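Local coordinates for protein putative metallopeptidase (Corynebacterium diphtheriae, PDB 3QOC) that is a putative M24-family metallopeptidase, probably removing amino-terminal residues from peptides, represented here by its N-terminal creatinase/prolidase-like domain, at residues 44-49 / 63-68. Residues are numbered along the deposited sequence; the frame is centred on the assembly and turned at random.
Sequences TGSNAA and DGRYIT
Asn47 holds CG anti to its backbone N (chi1 175°), which carries the amide out toward Asp63, whose CG stands between its own N and carbonyl carbon (chi1 61°). Amide and carboxylate lie nearly coplanar, and Asn47 ND2 donates to the anti lone pair of Asp63 OD2 at 2.8 Å in an almost straight bond (176°). A primary amide suits this place because it offers an in-plane N-H while Arg65 comes to the syn side of both oxygens, tilted out of the carboxylate plane. That arginine, its chain bent at chi3, grips the acid side-on: Arg65 NE binds Asp63 OD1 at 3.0 Å and Arg65 NH2 forms a salt bridge to Asp63 OD2 at 2.7 Å. Asp63 OD1 also accepts from the backbone N of Arg65, closing an Asx turn. Aspartate's two oxygens thus serve four donors, which fixes its rotation and probably favours the ionised acid. Arginine pairs with both oxygens while one guanidinium face lies over Tyr66 CE2. The long tyrosine ring carries its hydroxyl beyond, where Tyr66 OH hydrogen-bonds Ser46 OG at 2.7 Å. Serine's short hydroxyl also hydrogen-bonds a water that accepts from Arg65 NH2, joining the two networks. Gly45, without a side chain, packs its CA 3.8 Å from Tyr66 CE1. This surface contact joins the loop between helix 34-41 and strand 49-53 to the turn after strand 58-62, where Tyr66 N-caps helix 67-73. Phe43 meets the Tyr66 ring edge-to-face, Thr62 OG1 is hydrogen-bonded to Asn47 O, and the antiparallel pairing of strands 49-53 and 58-62 begins alongside, with Ala49 against helix 85-91.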
loop_
_atom_site.group_PDB
_atom_site.type_symbol
_atom_site.label_atom_id
_atom_site.label_comp_id
_atom_site.label_asym_id
_atom_site.label_seq_id
_atom_site.Cartn_x
_atom_site.Cartn_y
_atom_site.Cartn_z
ATOM N N THR A 44 -1.173 -11.621 -7.360
ATOM C CA THR A 44 -0.089 -12.611 -7.301
ATOM C C THR A 44 1.170 -12.263 -8.145
ATOM O O THR A 44 2.037 -13.066 -8.270
ATOM C CB THR A 44 -0.573 -13.985 -7.778
ATOM O OG1 THR A 44 -0.995 -13.903 -9.143
ATOM C CG2 THR A 44 -1.775 -14.479 -6.943
ATOM N N GLY A 45 1.258 -11.096 -8.748
ATOM C CA GLY A 45 2.443 -10.794 -9.559
ATOM C C GLY A 45 3.662 -10.458 -8.710
ATOM O O GLY A 45 3.618 -10.516 -7.481
ATOM N N SER A 46 4.751 -10.069 -9.363
ATOM C CA SER A 46 6.052 -10.003 -8.740
ATOM C C SER A 46 6.513 -8.563 -8.547
ATOM O O SER A 46 7.627 -8.338 -8.076
ATOM C CB SER A 46 7.056 -10.731 -9.638
ATOM O OG SER A 46 7.031 -10.148 -10.954
ATOM N N ASN A 47 5.685 -7.585 -8.887
ATOM C CA ASN A 47 6.048 -6.183 -8.636
ATOM C C ASN A 47 4.758 -5.406 -8.374
ATOM O O ASN A 47 3.834 -5.467 -9.181
ATOM C CB ASN A 47 6.810 -5.621 -9.855
ATOM C CG ASN A 47 7.114 -4.121 -9.721
ATOM O OD1 ASN A 47 7.576 -3.662 -8.685
ATOM N ND2 ASN A 47 6.893 -3.386 -10.778
ATOM N N ALA A 48 4.680 -4.773 -7.200
ATOM C CA ALA A 48 3.523 -4.011 -6.747
ATOM C C ALA A 48 3.902 -3.184 -5.549
ATOM O O ALA A 48 4.899 -3.485 -4.847
ATOM C CB ALA A 48 2.290 -4.946 -6.411
ATOM N N ALA A 49 3.048 -2.200 -5.284
ATOM C CA ALA A 49 3.030 -1.478 -3.971
ATOM C C ALA A 49 1.598 -1.160 -3.692
ATOM O O ALA A 49 0.786 -1.122 -4.617
ATOM C CB ALA A 49 3.878 -0.210 -4.016
ATOM N N ASP A 63 3.463 -2.386 -12.623
ATOM C CA ASP A 63 3.980 -2.023 -13.950
ATOM C C ASP A 63 3.056 -2.444 -15.086
ATOM O O ASP A 63 2.022 -3.107 -14.893
ATOM C CB ASP A 63 5.401 -2.598 -14.141
ATOM C CG ASP A 63 5.420 -4.080 -14.069
ATOM O OD1 ASP A 63 4.970 -4.692 -15.063
ATOM O OD2 ASP A 63 5.826 -4.646 -13.008
ATOM N N GLY A 64 3.429 -2.078 -16.306
ATOM C CA GLY A 64 2.554 -2.274 -17.466
ATOM C C GLY A 64 2.309 -3.720 -17.807
ATOM O O GLY A 64 1.273 -4.069 -18.370
ATOM N N ARG A 65 3.227 -4.596 -17.429
ATOM C CA ARG A 65 3.020 -6.033 -17.689
ATOM C C ARG A 65 1.813 -6.589 -16.931
ATOM O O ARG A 65 1.167 -7.550 -17.377
ATOM C CB ARG A 65 4.333 -6.795 -17.443
ATOM C CG ARG A 65 4.265 -8.010 -16.673
ATOM C CD ARG A 65 5.717 -8.337 -16.185
ATOM N NE ARG A 65 6.175 -7.441 -15.110
ATOM C CZ ARG A 65 7.001 -7.817 -14.133
ATOM N NH1 ARG A 65 7.536 -9.057 -14.086
ATOM N NH2 ARG A 65 7.303 -6.936 -13.182
ATOM N N TYR A 66 1.431 -5.937 -15.834
ATOM C CA TYR A 66 0.435 -6.519 -14.954
ATOM C C TYR A 66 -0.899 -5.732 -14.900
ATOM O O TYR A 66 -1.746 -6.043 -14.075
ATOM C CB TYR A 66 1.001 -6.657 -13.600
ATOM C CG TYR A 66 2.037 -7.723 -13.324
ATOM C CD1 TYR A 66 1.801 -9.015 -13.574
ATOM C CD2 TYR A 66 3.227 -7.396 -12.728
ATOM C CE1 TYR A 66 2.729 -9.988 -13.238
ATOM C CE2 TYR A 66 4.130 -8.343 -12.382
ATOM C CZ TYR A 66 3.891 -9.642 -12.657
ATOM O OH TYR A 66 4.778 -10.648 -12.263
ATOM N N ILE A 67 -1.088 -4.734 -15.762
ATOM C CA ILE A 67 -2.326 -3.919 -15.723
ATOM C C ILE A 67 -3.586 -4.713 -15.968
ATOM O O ILE A 67 -4.574 -4.563 -15.243
ATOM C CB ILE A 67 -2.247 -2.756 -16.707
ATOM C CG1 ILE A 67 -1.128 -1.816 -16.264
ATOM C CG2 ILE A 67 -3.570 -1.854 -16.771
ATOM C CD1 ILE A 67 -1.286 -1.331 -14.885
ATOM N N THR A 68 -3.571 -5.571 -16.970
ATOM C CA THR A 68 -4.703 -6.442 -17.185
ATOM C C THR A 68 -4.838 -7.364 -15.992
ATOM O O THR A 68 -5.887 -7.477 -15.464
ATOM C CB THR A 68 -4.617 -7.206 -18.520
ATOM O OG1 THR A 68 -4.697 -6.275 -19.609
ATOM C CG2 THR A 68 -5.764 -8.232 -18.667
HETATM O O HOH W 1 9.215 -8.329 -11.337
#